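Local coordinates for protein phosphoribosylaminoimidazole-succinocarboxamide synthase (Ehrlichia chaffeensis str. Arkansas, PDB 3KRE) that catalyses the ATP-dependent joining of L-aspartate to carboxyaminoimidazole ribonucleotide, giving SAICAR in de novo purine biosynthesis, at residues Pro42-Asp51 with Leu95-Lys104. Sequence-based numbering, arbitrary orientation.
Sequences PLEVIQHFKD and LNQREQLVKK. With EDO (1,2-ethanediol), chain K.
Strands 44-49 and 99-103 pair as antiparallel neighbours in the large sheet of this SAICAR synthetase, V45 with V102 and Q47 with Q100 forming the hydrogen-bonded pairs between these two strands. V45 N donates to V102 O at 2.8 Å, and F49 N continues the ladder to R98 O. Beyond it, R98 stretches past H48 and F49 to D51, its chain extended from CG to NE. R98 NH1 reaches D51 OD1 at 2.7 Å and R98 NH2 reaches D51 OD2 at 2.8 Å, an end-on salt bridge; NH1 also donates to F49 O. Backbone nitrogens of E66 and G68 bind the same carboxylate. CB of R98 lies over one face of the H48 ring in a CH-pi contact. H48 ND1 meets the anti side of E99 OE2 at 2.7 Å, nearly in the ring plane, a placing set by chi1 of 173°, which turns CG away from the backbone N. N96 ND2 holds E99 OE1, so both carboxylate oxygens are engaged. A 1,2-ethanediol, probably from crystallisation, hydrogen-bonds H48 NE2 and D51 N. On the sheet face opposite H48 and E99, Q47 and Q100 run side by side, their amides 69° apart, a water close to both OE1 atoms, while NE2 of each turns to D216 O and N72 OD1, respectively. This is an antiparallel strand pair ending in a bidentate Arg-Asp salt bridge.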
ATOM      1  N   PRO A  42       8.408 -11.677 -20.719  1.00  8.80           N
ATOM      2  CA  PRO A  42       9.097 -12.004 -19.447  1.00  9.05           C
ATOM      3  C   PRO A  42       9.295 -10.825 -18.498  1.00  9.01           C
ATOM      4  O   PRO A  42       9.549 -11.014 -17.281  1.00 10.17           O
ATOM      5  CB  PRO A  42      10.452 -12.534 -19.927  1.00  9.28           C
ATOM      6  CG  PRO A  42      10.663 -11.891 -21.209  1.00  9.93           C
ATOM      7  CD  PRO A  42       9.321 -11.859 -21.862  1.00  9.67           C
ATOM      8  N   LEU A  43       9.144  -9.600 -19.007  1.00  8.62           N
ATOM      9  CA  LEU A  43       9.373  -8.420 -18.175  1.00  7.40           C
ATOM     10  C   LEU A  43       8.073  -7.728 -17.730  1.00  6.53           C
ATOM     11  O   LEU A  43       8.115  -6.671 -17.077  1.00  4.84           O
ATOM     12  CB  LEU A  43      10.247  -7.432 -18.932  1.00  8.78           C
ATOM     13  CG  LEU A  43      11.662  -7.913 -19.254  1.00 12.05           C
ATOM     14  CD1 LEU A  43      12.275  -6.960 -20.307  1.00 17.71           C
ATOM     15  CD2 LEU A  43      12.472  -7.962 -17.946  1.00 17.37           C
ATOM     16  N   GLU A  44       6.936  -8.302 -18.097  1.00  4.73           N
ATOM     17  CA  GLU A  44       5.648  -7.790 -17.658  1.00  5.46           C
ATOM     18  C   GLU A  44       4.849  -8.895 -16.983  1.00  5.48           C
ATOM     19  O   GLU A  44       4.793 -10.035 -17.492  1.00  7.26           O
ATOM     20  CB  GLU A  44       4.887  -7.250 -18.861  1.00  5.70           C
ATOM     21  CG  GLU A  44       5.495  -6.030 -19.462  1.00  7.22           C
ATOM     22  CD  GLU A  44       4.770  -5.571 -20.730  1.00  9.41           C
ATOM     23  OE1 GLU A  44       3.884  -6.294 -21.286  1.00 10.20           O
ATOM     24  OE2 GLU A  44       5.153  -4.483 -21.167  1.00 11.07           O
ATOM     25  N   VAL A  45       4.198  -8.565 -15.881  1.00  4.84           N
ATOM     26  CA  VAL A  45       3.360  -9.507 -15.159  1.00  4.78           C
ATOM     27  C   VAL A  45       1.991  -8.906 -14.879  1.00  5.75           C
ATOM     28  O   VAL A  45       1.796  -7.684 -15.017  1.00  3.88           O
ATOM     29  CB  VAL A  45       4.050  -9.999 -13.871  1.00  4.64           C
ATOM     30  CG1 VAL A  45       5.247 -10.864 -14.257  1.00  5.26           C
ATOM     31  CG2 VAL A  45       4.433  -8.840 -12.907  1.00  2.99           C
ATOM     32  N   ILE A  46       1.031  -9.772 -14.545  1.00  5.52           N
ATOM     33  CA  ILE A  46      -0.326  -9.318 -14.239  1.00  6.88           C
ATOM     34  C   ILE A  46      -0.510  -9.362 -12.745  1.00  6.78           C
ATOM     35  O   ILE A  46      -0.266 -10.399 -12.112  1.00  6.94           O
ATOM     36  CB  ILE A  46      -1.413 -10.181 -14.934  1.00  7.88           C
ATOM     37  CG1 ILE A  46      -1.356  -9.992 -16.436  1.00 10.11           C
ATOM     38  CG2 ILE A  46      -2.852  -9.880 -14.359  1.00  6.88           C
ATOM     39  CD1 ILE A  46      -2.131 -11.009 -17.178  1.00 10.34           C
ATOM     40  N   GLN A  47      -0.907  -8.231 -12.165  1.00  5.87           N
ATOM     41  CA  GLN A  47      -1.257  -8.178 -10.764  1.00  6.87           C
ATOM     42  C   GLN A  47      -2.764  -8.356 -10.682  1.00  7.21           C
ATOM     43  O   GLN A  47      -3.508  -7.535 -11.216  1.00  6.65           O
ATOM     44  CB  GLN A  47      -0.806  -6.839 -10.169  1.00  7.87           C
ATOM     45  CG  GLN A  47      -0.990  -6.689  -8.681  1.00  8.03           C
ATOM     46  CD  GLN A  47      -0.612  -5.298  -8.179  1.00  9.03           C
ATOM     47  OE1 GLN A  47      -1.173  -4.293  -8.598  1.00 13.73           O
ATOM     48  NE2 GLN A  47       0.335  -5.245  -7.291  1.00 13.48           N
ATOM     49  N   HIS A  48      -3.182  -9.464 -10.052  1.00  6.66           N
ATOM     50  CA  HIS A  48      -4.574  -9.881  -9.996  1.00  6.98           C
ATOM     51  C   HIS A  48      -5.034  -9.759  -8.543  1.00  7.31           C
ATOM     52  O   HIS A  48      -4.422 -10.347  -7.617  1.00  8.20           O
ATOM     53  CB  HIS A  48      -4.736 -11.307 -10.524  1.00  7.03           C
ATOM     54  CG  HIS A  48      -6.113 -11.872 -10.345  1.00  6.63           C
ATOM     55  ND1 HIS A  48      -6.978 -12.062 -11.406  1.00  8.22           N
ATOM     56  CD2 HIS A  48      -6.767 -12.308  -9.241  1.00  7.62           C
ATOM     57  CE1 HIS A  48      -8.113 -12.574 -10.957  1.00 10.48           C
ATOM     58  NE2 HIS A  48      -8.018 -12.726  -9.646  1.00  8.06           N
ATOM     59  N   PHE A  49      -6.081  -8.953  -8.343  1.00  6.82           N
ATOM     60  CA  PHE A  49      -6.626  -8.700  -7.000  1.00  6.18           C
ATOM     61  C   PHE A  49      -7.690  -9.719  -6.634  1.00  5.40           C
ATOM     62  O   PHE A  49      -8.704  -9.808  -7.324  1.00  4.48           O
ATOM     63  CB  PHE A  49      -7.175  -7.267  -6.915  1.00  6.69           C
ATOM     64  CG  PHE A  49      -6.098  -6.210  -6.959  1.00  5.66           C
ATOM     65  CD1 PHE A  49      -5.723  -5.503  -5.793  1.00  4.81           C
ATOM     66  CD2 PHE A  49      -5.434  -5.939  -8.134  1.00  6.52           C
ATOM     67  CE1 PHE A  49      -4.717  -4.518  -5.872  1.00  5.56           C
ATOM     68  CE2 PHE A  49      -4.429  -4.971  -8.186  1.00  6.87           C
ATOM     69  CZ  PHE A  49      -4.093  -4.282  -7.060  1.00  5.95           C
ATOM     70  N   LYS A  50      -7.438 -10.486  -5.565  1.00  4.54           N
ATOM     71  CA  LYS A  50      -8.415 -11.396  -5.010  1.00  5.19           C
ATOM     72  C   LYS A  50      -9.400 -10.715  -4.057  1.00  4.05           C
ATOM     73  O   LYS A  50      -9.253  -9.550  -3.677  1.00  4.76           O
ATOM     74  CB  LYS A  50      -7.719 -12.531  -4.249  1.00  5.75           C
ATOM     75  CG  LYS A  50      -6.758 -13.341  -5.084  1.00  9.03           C
ATOM     76  CD  LYS A  50      -6.192 -14.511  -4.287  1.00 11.11           C
ATOM     77  CE  LYS A  50      -5.117 -14.114  -3.311  1.00 13.01           C
ATOM     78  NZ  LYS A  50      -4.783 -15.263  -2.370  1.00 16.06           N
ATOM     79  N   ASP A  51     -10.425 -11.461  -3.632  1.00  4.81           N
ATOM     80  CA  ASP A  51     -11.393 -10.904  -2.673  1.00  5.54           C
ATOM     81  C   ASP A  51     -11.108 -11.370  -1.247  1.00  6.96           C
ATOM     82  O   ASP A  51     -11.860 -11.069  -0.328  1.00  8.37           O
ATOM     83  CB  ASP A  51     -12.824 -11.250  -3.056  1.00  5.17           C
ATOM     84  CG  ASP A  51     -13.328 -10.494  -4.286  1.00  4.65           C
ATOM     85  OD1 ASP A  51     -12.734  -9.478  -4.726  1.00  5.44           O
ATOM     86  OD2 ASP A  51     -14.359 -10.925  -4.847  1.00  5.65           O
ATOM     87  N   LEU A  95      -6.038  -3.565 -16.972  1.00  8.51           N
ATOM     88  CA  LEU A  95      -6.468  -4.570 -17.953  1.00  8.33           C
ATOM     89  C   LEU A  95      -7.949  -4.886 -17.905  1.00  9.02           C
ATOM     90  O   LEU A  95      -8.599  -5.028 -18.956  1.00  9.70           O
ATOM     91  CB  LEU A  95      -5.684  -5.841 -17.739  1.00  8.45           C
ATOM     92  CG  LEU A  95      -4.198  -5.720 -18.030  1.00  6.87           C
ATOM     93  CD1 LEU A  95      -3.518  -7.014 -17.598  1.00  9.90           C
ATOM     94  CD2 LEU A  95      -3.888  -5.451 -19.556  1.00  8.07           C
ATOM     95  N   ASN A  96      -8.458  -5.071 -16.689  1.00  8.19           N
ATOM     96  CA  ASN A  96      -9.839  -5.484 -16.457  1.00  8.86           C
ATOM     97  C   ASN A  96     -10.246  -5.246 -14.999  1.00  9.10           C
ATOM     98  O   ASN A  96      -9.502  -4.623 -14.256  1.00  9.20           O
ATOM     99  CB  ASN A  96     -10.039  -6.943 -16.892  1.00  8.99           C
ATOM    100  CG  ASN A  96      -9.120  -7.901 -16.182  1.00  9.63           C
ATOM    101  OD1 ASN A  96      -9.110  -7.964 -14.966  1.00  9.11           O
ATOM    102  ND2 ASN A  96      -8.363  -8.691 -16.950  1.00 10.46           N
ATOM    103  N   GLN A  97     -11.415  -5.741 -14.581  1.00  8.78           N
ATOM    104  CA  GLN A  97     -11.932  -5.457 -13.241  0.50  9.48           C
ATOM    105  C   GLN A  97     -10.978  -5.847 -12.108  1.00  8.91           C
ATOM    106  O   GLN A  97     -10.956  -5.224 -11.096  1.00 10.11           O
ATOM    107  CB  GLN A  97     -13.260  -6.182 -13.025  0.50 10.20           C
ATOM    108  CG  GLN A  97     -14.442  -5.583 -13.777  0.50 11.64           C
ATOM    109  CD  GLN A  97     -15.725  -6.304 -13.423  0.50 13.79           C
ATOM    110  OE1 GLN A  97     -15.929  -7.456 -13.807  0.50 18.77           O
ATOM    111  NE2 GLN A  97     -16.578  -5.646 -12.662  0.50 17.32           N
ATOM    112  N   ARG A  98     -10.195  -6.900 -12.298  1.00  8.66           N
ATOM    113  CA  ARG A  98      -9.359  -7.443 -11.226  1.00  8.06           C
ATOM    114  C   ARG A  98      -7.871  -7.296 -11.461  1.00  6.92           C
ATOM    115  O   ARG A  98      -7.084  -7.591 -10.561  1.00  6.14           O
ATOM    116  CB  ARG A  98      -9.652  -8.926 -11.067  1.00  9.24           C
ATOM    117  CG  ARG A  98     -10.929  -9.153 -10.330  1.00 10.45           C
ATOM    118  CD  ARG A  98     -11.082 -10.565  -9.912  1.00  9.67           C
ATOM    119  NE  ARG A  98     -12.383 -10.668  -9.294  1.00 10.25           N
ATOM    120  CZ  ARG A  98     -12.652 -10.344  -8.032  1.00  9.85           C
ATOM    121  NH1 ARG A  98     -11.694  -9.965  -7.207  1.00 10.06           N
ATOM    122  NH2 ARG A  98     -13.896 -10.429  -7.601  1.00  9.39           N
ATOM    123  N   GLU A  99      -7.488  -6.860 -12.663  1.00  5.87           N
ATOM    124  CA  GLU A  99      -6.096  -7.014 -13.092  1.00  5.39           C
ATOM    125  C   GLU A  99      -5.509  -5.762 -13.662  1.00  5.12           C
ATOM    126  O   GLU A  99      -6.180  -4.978 -14.323  1.00  5.35           O
ATOM    127  CB  GLU A  99      -5.965  -8.139 -14.123  1.00  5.32           C
ATOM    128  CG  GLU A  99      -6.365  -9.479 -13.542  1.00  7.80           C
ATOM    129  CD  GLU A  99      -6.267 -10.638 -14.485  1.00  8.67           C
ATOM    130  OE1 GLU A  99      -6.282 -10.447 -15.721  1.00  7.46           O
ATOM    131  OE2 GLU A  99      -6.206 -11.774 -13.969  1.00  9.16           O
ATOM    132  N   GLN A 100      -4.234  -5.597 -13.398  1.00  5.22           N
ATOM    133  CA  GLN A 100      -3.449  -4.560 -14.052  1.00  6.21           C
ATOM    134  C   GLN A 100      -2.138  -5.172 -14.493  1.00  5.88           C
ATOM    135  O   GLN A 100      -1.658  -6.130 -13.888  1.00  6.40           O
ATOM    136  CB  GLN A 100      -3.256  -3.327 -13.150  1.00  6.93           C
ATOM    137  CG  GLN A 100      -2.903  -3.559 -11.765  1.00 10.29           C
ATOM    138  CD  GLN A 100      -2.999  -2.304 -10.930  1.00  9.36           C
ATOM    139  OE1 GLN A 100      -2.045  -1.548 -10.853  1.00 10.59           O
ATOM    140  NE2 GLN A 100      -4.142  -2.114 -10.237  1.00  8.39           N
ATOM    141  N   LEU A 101      -1.600  -4.629 -15.567  1.00  5.02           N
ATOM    142  CA  LEU A 101      -0.313  -4.998 -16.114  1.00  3.97           C
ATOM    143  C   LEU A 101       0.736  -4.149 -15.415  1.00  3.80           C
ATOM    144  O   LEU A 101       0.632  -2.911 -15.371  1.00  4.55           O
ATOM    145  CB  LEU A 101      -0.265  -4.722 -17.608  1.00  3.70           C
ATOM    146  CG  LEU A 101       0.916  -5.344 -18.372  1.00  3.54           C
ATOM    147  CD1 LEU A 101       0.838  -6.900 -18.317  1.00  5.45           C
ATOM    148  CD2 LEU A 101       0.966  -4.844 -19.817  1.00  3.10           C
ATOM    149  N   VAL A 102       1.760  -4.811 -14.898  1.00  2.42           N
ATOM    150  CA  VAL A 102       2.829  -4.123 -14.202  1.00  3.23           C
ATOM    151  C   VAL A 102       4.202  -4.683 -14.592  1.00  3.93           C
ATOM    152  O   VAL A 102       4.337  -5.834 -15.098  1.00  4.62           O
ATOM    153  CB  VAL A 102       2.671  -4.228 -12.666  1.00  4.23           C
ATOM    154  CG1 VAL A 102       1.325  -3.667 -12.180  1.00  3.57           C
ATOM    155  CG2 VAL A 102       2.836  -5.701 -12.224  1.00  3.95           C
ATOM    156  N   LYS A 103       5.220  -3.864 -14.335  1.00  4.80           N
ATOM    157  CA  LYS A 103       6.607  -4.221 -14.599  1.00  5.53           C
ATOM    158  C   LYS A 103       6.988  -5.395 -13.705  1.00  5.81           C
ATOM    159  O   LYS A 103       6.664  -5.380 -12.545  1.00  6.27           O
ATOM    160  CB  LYS A 103       7.540  -3.047 -14.278  1.00  5.75           C
ATOM    161  CG  LYS A 103       7.381  -1.818 -15.183  1.00  9.76           C
ATOM    162  CD  LYS A 103       8.432  -0.708 -14.864  1.00 14.11           C
ATOM    163  CE  LYS A 103       9.377  -0.378 -16.050  1.00 17.53           C
ATOM    164  NZ  LYS A 103       9.750  -1.561 -16.838  1.00 19.72           N
ATOM    165  N   LYS A 104       7.736  -6.343 -14.226  1.00  6.21           N
ATOM    166  CA  LYS A 104       8.311  -7.371 -13.411  1.00  7.33           C
ATOM    167  C   LYS A 104       9.570  -6.772 -12.775  1.00  7.65           C
ATOM    168  O   LYS A 104      10.558  -6.484 -13.456  1.00  7.70           O
ATOM    169  CB  LYS A 104       8.612  -8.624 -14.220  1.00  8.05           C
ATOM    170  CG  LYS A 104       9.023  -9.827 -13.357  1.00 10.37           C
ATOM    171  CD  LYS A 104       9.261 -11.081 -14.186  1.00 13.81           C
ATOM    172  CE  LYS A 104       9.303 -12.336 -13.276  1.00 17.96           C
ATOM    173  NZ  LYS A 104       9.520 -13.616 -14.069  1.00 17.62           N
TER
HETATM  174  C1  EDO K 307     -10.970 -13.541  -7.304  1.00 21.05           C
HETATM  175  O1  EDO K 307      -9.615 -13.918  -7.559  1.00 17.30           O
HETATM  176  C2  EDO K 307     -11.561 -14.288  -6.095  1.00 19.05           C
HETATM  177  O2  EDO K 307     -11.014 -13.921  -4.795  1.00 15.00           O
HETATM  178  O   HOH W   1      10.533 -13.800 -17.071  0.50 12.29           O
HETATM  179  O   HOH W   2       8.407  -4.059 -17.911  1.00 15.19           O
HETATM  180  O   HOH W   3      -1.214  -1.374  -8.212  1.00 13.66           O